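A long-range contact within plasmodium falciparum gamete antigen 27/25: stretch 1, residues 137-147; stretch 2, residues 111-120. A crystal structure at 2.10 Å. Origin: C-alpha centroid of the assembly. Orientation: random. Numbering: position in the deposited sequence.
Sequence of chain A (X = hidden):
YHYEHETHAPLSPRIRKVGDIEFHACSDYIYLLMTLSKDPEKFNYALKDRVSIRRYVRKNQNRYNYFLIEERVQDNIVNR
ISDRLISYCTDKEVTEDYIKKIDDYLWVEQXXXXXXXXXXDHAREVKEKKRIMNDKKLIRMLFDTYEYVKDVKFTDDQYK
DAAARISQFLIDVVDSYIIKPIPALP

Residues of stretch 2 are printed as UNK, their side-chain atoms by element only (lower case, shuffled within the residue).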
# COMPACT_ATOMS: atom_id res chain seq x y z
N LYS A 137 6.24 -13.37 9.45
CA LYS A 137 5.61 -13.77 10.70
C LYS A 137 4.94 -12.56 11.36
O LYS A 137 3.80 -12.63 11.81
CB LYS A 137 6.64 -14.36 11.65
CG LYS A 137 6.05 -14.89 12.93
CD LYS A 137 6.95 -15.97 13.54
CE LYS A 137 6.19 -16.81 14.57
NZ LYS A 137 5.78 -16.01 15.76
N LEU A 138 5.68 -11.46 11.42
CA LEU A 138 5.17 -10.23 12.00
C LEU A 138 3.99 -9.76 11.14
O LEU A 138 2.95 -9.38 11.66
CB LEU A 138 6.26 -9.15 12.01
CG LEU A 138 5.85 -7.73 12.41
CD1 LEU A 138 5.41 -7.70 13.88
CD2 LEU A 138 7.02 -6.79 12.20
N ILE A 139 4.12 -9.84 9.83
CA ILE A 139 3.03 -9.41 8.97
C ILE A 139 1.76 -10.24 9.20
O ILE A 139 0.65 -9.69 9.31
CB ILE A 139 3.44 -9.45 7.49
CG1 ILE A 139 4.51 -8.36 7.24
CG2 ILE A 139 2.22 -9.19 6.58
CD1 ILE A 139 5.23 -8.50 5.90
N ARG A 140 1.92 -11.55 9.32
CA ARG A 140 0.77 -12.43 9.53
C ARG A 140 0.06 -12.06 10.82
O ARG A 140 -1.16 -12.01 10.86
CB ARG A 140 1.20 -13.90 9.59
CG ARG A 140 0.02 -14.90 9.76
CD ARG A 140 -0.94 -14.91 8.56
NE ARG A 140 -2.23 -14.29 8.90
CZ ARG A 140 -3.27 -14.22 8.07
NH1 ARG A 140 -3.21 -14.74 6.85
NH2 ARG A 140 -4.39 -13.60 8.46
N MET A 141 0.82 -11.81 11.88
CA MET A 141 0.21 -11.44 13.15
C MET A 141 -0.47 -10.09 13.08
O MET A 141 -1.59 -9.94 13.58
CB MET A 141 1.23 -11.49 14.28
CG MET A 141 1.55 -12.92 14.69
SD MET A 141 2.62 -13.01 16.14
CE MET A 141 4.15 -12.94 15.37
N LEU A 142 0.19 -9.09 12.50
CA LEU A 142 -0.48 -7.80 12.38
C LEU A 142 -1.77 -7.94 11.54
O LEU A 142 -2.79 -7.30 11.85
CB LEU A 142 0.46 -6.75 11.78
CG LEU A 142 1.61 -6.29 12.67
CD1 LEU A 142 2.58 -5.45 11.85
CD2 LEU A 142 1.09 -5.47 13.87
N PHE A 143 -1.73 -8.80 10.52
CA PHE A 143 -2.89 -9.05 9.67
C PHE A 143 -4.05 -9.68 10.44
O PHE A 143 -5.22 -9.31 10.23
CB PHE A 143 -2.55 -9.99 8.49
CG PHE A 143 -2.77 -9.37 7.14
CD1 PHE A 143 -1.76 -8.62 6.53
CD2 PHE A 143 -4.00 -9.51 6.49
CE1 PHE A 143 -1.99 -8.02 5.29
CE2 PHE A 143 -4.22 -8.91 5.24
CZ PHE A 143 -3.22 -8.17 4.65
N ASP A 144 -3.76 -10.65 11.30
CA ASP A 144 -4.82 -11.27 12.10
C ASP A 144 -5.55 -10.22 12.92
O ASP A 144 -6.78 -10.23 13.02
CB ASP A 144 -4.24 -12.32 13.03
CG ASP A 144 -3.71 -13.50 12.28
OD1 ASP A 144 -4.09 -13.64 11.10
OD2 ASP A 144 -2.94 -14.29 12.86
N THR A 145 -4.79 -9.31 13.50
CA THR A 145 -5.39 -8.28 14.33
C THR A 145 -6.27 -7.30 13.56
O THR A 145 -7.40 -7.00 13.98
CB THR A 145 -4.31 -7.49 15.08
OG1 THR A 145 -3.50 -8.41 15.83
CG2 THR A 145 -4.95 -6.53 16.07
N TYR A 146 -5.79 -6.81 12.43
CA TYR A 146 -6.58 -5.84 11.69
C TYR A 146 -7.73 -6.40 10.87
O TYR A 146 -8.72 -5.70 10.67
CB TYR A 146 -5.67 -4.94 10.88
CG TYR A 146 -4.81 -4.10 11.77
CD1 TYR A 146 -3.43 -4.29 11.81
CD2 TYR A 146 -5.37 -3.11 12.58
CE1 TYR A 146 -2.63 -3.52 12.65
CE2 TYR A 146 -4.58 -2.34 13.43
CZ TYR A 146 -3.20 -2.55 13.46
OH TYR A 146 -2.40 -1.77 14.27
N GLU A 147 -7.62 -7.65 10.42
CA GLU A 147 -8.71 -8.32 9.71
C GLU A 147 -9.86 -8.39 10.73
O GLU A 147 -11.00 -8.07 10.42
CB GLU A 147 -8.35 -9.77 9.38
CG GLU A 147 -7.66 -10.00 8.07
CD GLU A 147 -7.46 -11.48 7.80
OE1 GLU A 147 -7.02 -12.20 8.73
OE2 GLU A 147 -7.73 -11.94 6.67
N UNK A 111 -2.83 -0.19 7.06
CA UNK A 111 -2.48 -0.24 8.48
C UNK A 111 -1.29 -1.20 8.79
O UNK A 111 -0.46 -0.90 9.65
n UNK A 111 -3.31 0.44 12.82
n UNK A 111 -5.17 1.80 12.64
c UNK A 111 -3.39 -0.87 10.73
c UNK A 111 -3.00 0.46 11.39
c UNK A 111 -4.34 1.08 13.38
n UNK A 111 -4.53 1.01 14.69
c UNK A 111 -3.67 -0.72 9.28
N UNK A 112 -1.23 -2.36 8.15
CA UNK A 112 -0.13 -3.26 8.45
C UNK A 112 1.18 -2.61 7.97
O UNK A 112 2.18 -2.62 8.70
c UNK A 112 -1.47 -5.34 8.53
c UNK A 112 -0.33 -4.65 7.82
c UNK A 112 0.94 -5.48 7.98
N UNK A 113 1.14 -1.98 6.79
CA UNK A 113 2.31 -1.26 6.25
C UNK A 113 2.82 -0.26 7.30
O UNK A 113 4.00 -0.25 7.64
c UNK A 113 1.99 -0.48 4.94
c UNK A 113 1.84 -1.46 3.78
c UNK A 113 3.09 0.53 4.64
c UNK A 113 1.43 -0.83 2.46
N UNK A 114 1.91 0.56 7.83
CA UNK A 114 2.32 1.55 8.82
C UNK A 114 2.93 0.97 10.07
O UNK A 114 3.99 1.41 10.52
c UNK A 114 0.83 3.34 7.99
c UNK A 114 -0.23 4.36 8.29
o UNK A 114 -0.90 4.27 9.33
c UNK A 114 1.16 2.48 9.18
o UNK A 114 -0.39 5.25 7.46
N UNK A 115 2.28 -0.03 10.62
CA UNK A 115 2.73 -0.68 11.84
C UNK A 115 4.14 -1.28 11.62
O UNK A 115 5.06 -1.13 12.45
o UNK A 115 1.67 -1.43 15.69
c UNK A 115 1.76 -2.32 13.54
o UNK A 115 0.29 -0.54 14.18
c UNK A 115 1.19 -1.35 14.54
c UNK A 115 1.73 -1.79 12.16
N UNK A 116 4.32 -1.98 10.51
CA UNK A 116 5.61 -2.56 10.25
C UNK A 116 6.66 -1.45 10.09
O UNK A 116 7.80 -1.61 10.53
c UNK A 116 5.61 -3.47 9.00
c UNK A 116 4.71 -4.66 9.23
c UNK A 116 7.02 -3.94 8.69
N UNK A 117 6.26 -0.32 9.49
CA UNK A 117 7.22 0.76 9.27
C UNK A 117 7.70 1.32 10.60
O UNK A 117 8.84 1.81 10.69
c UNK A 117 6.63 1.88 8.38
o UNK A 117 5.81 2.77 9.11
N UNK A 118 6.85 1.26 11.64
CA UNK A 118 7.25 1.75 12.96
C UNK A 118 8.33 0.86 13.55
O UNK A 118 9.29 1.35 14.13
c UNK A 118 6.63 2.14 15.38
c UNK A 118 5.48 4.15 13.29
c UNK A 118 4.98 2.73 13.54
c UNK A 118 6.08 1.76 13.99
N UNK A 119 8.17 -0.45 13.42
CA UNK A 119 9.16 -1.39 13.94
C UNK A 119 10.48 -1.18 13.17
O UNK A 119 11.55 -1.24 13.76
n UNK A 119 6.32 -2.89 14.43
c UNK A 119 8.67 -2.84 13.79
c UNK A 119 7.55 -3.20 14.79
o UNK A 119 7.81 -3.72 15.87
N UNK A 120 10.39 -0.93 11.87
CA UNK A 120 11.58 -0.68 11.06
C UNK A 120 12.37 0.56 11.56
O UNK A 120 13.56 0.49 11.82
c UNK A 120 11.21 -0.50 9.56
c UNK A 120 12.41 0.01 8.76
c UNK A 120 10.73 -1.86 8.98

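Position 111 carries seven side-chain atoms: three carbons in a row, a nitrogen, then a carbon bearing two more nitrogens. Its CA-to-CB bond points toward the other helix; one of its carbons lies over the Tyr146 ring and a nitrogen lies beside the Tyr146 hydroxyl. The planar end is a guanidinium, so this is Arg111. The aliphatic CG lies 3.1 Å from the centroid of the Tyr146 ring, over its face, a CH-pi contact, while NE donates a weak hydrogen bond to Tyr146 OH at 2.8 Å. A long chain, apolar along its stem and charged at its tip, can serve both the ring and its hydroxyl.

Position 112 has three carbons, one carrying the other two, and no polar atom. This compact fork sits as a knob among Ile139, Leu142, Phe143 and Tyr146. It is Val112. Its CG1 is 4.2 Å from Ile139 CG2, and its CG2 is 3.9 Å from Phe143 CD1 and 4.0 Å from both Leu142 CB and Tyr146 CD1. Branching at CB gives it breadth without length, which suits a hole walled by four larger side chains.

Position 113 shows four carbons, forked at the first, with one arm two carbons long. Its CA-to-CB bond points away from stretch 1, which it does not touch. This is Ile113, an apolar chain suited to its buried site.

Position 114 has three carbons, the third carrying two oxygens, and does not touch stretch 1. It is Glu114, whose charged carboxylate suits a partly exposed site.

Position 115 has the same composition, but its CA-to-CB bond points toward the partner helix; a carbon meets Leu142 and an oxygen the Tyr146 hydroxyl. It is Glu115, long enough for its CG to pack 3.2 Å from Leu142 CD2 while OE1 accepts a hydrogen bond from Tyr146 OH at 3.0 Å, near the plane of the ring. Within its own helix, OE1 also forms a long salt bridge with Arg111 NE, at 4.0 Å.

Position 116 repeats the three-carbon fork, met by three aliphatic chains, Leu138, Ile139 and Leu142: Val116, a small apolar surface. Its CG2 lies 3.5 Å from Leu142 CD1, 4.2 Å from Ile139 CG1 and 4.3 Å from Leu138 CD2.

Position 117 has one carbon and one oxygen, out of reach of stretch 1: Ser117. Its short hydroxyl can reach back to a backbone carbonyl, and OG donates a hydrogen bond to Glu114 O, 2.7 Å away.

Position 118, four carbons forked at the first with one two-carbon arm, lies beyond reach of stretch 1. It is Ile118, apolar as suits its burial.

Position 119 has two carbons, the second bearing one oxygen and one nitrogen, beside Leu138: Asn119. Its CG lies 4.5 Å from Leu138 CD2, while its amide is satisfied locally, ND2 donating to Glu115 O at 2.9 Å.

Position 120, again a three-carbon fork, does not touch stretch 1: Val120, apolar and buried.

The helices cross at 133°, their axes 9.8 Å apart at closest approach, burying 492 Å². Val112 and Val116, one turn apart, pack against Leu138, Ile139, Leu142, Phe143 and Tyr146, and the CG of Glu115 adds a contact with Leu142. Beside them, Tyr146 OH accepts a weak hydrogen bond from Arg111 and donates to Glu115, linking the two helices through polar bonds.

Stretch 2, residues 111-120: RVIEEVSINV
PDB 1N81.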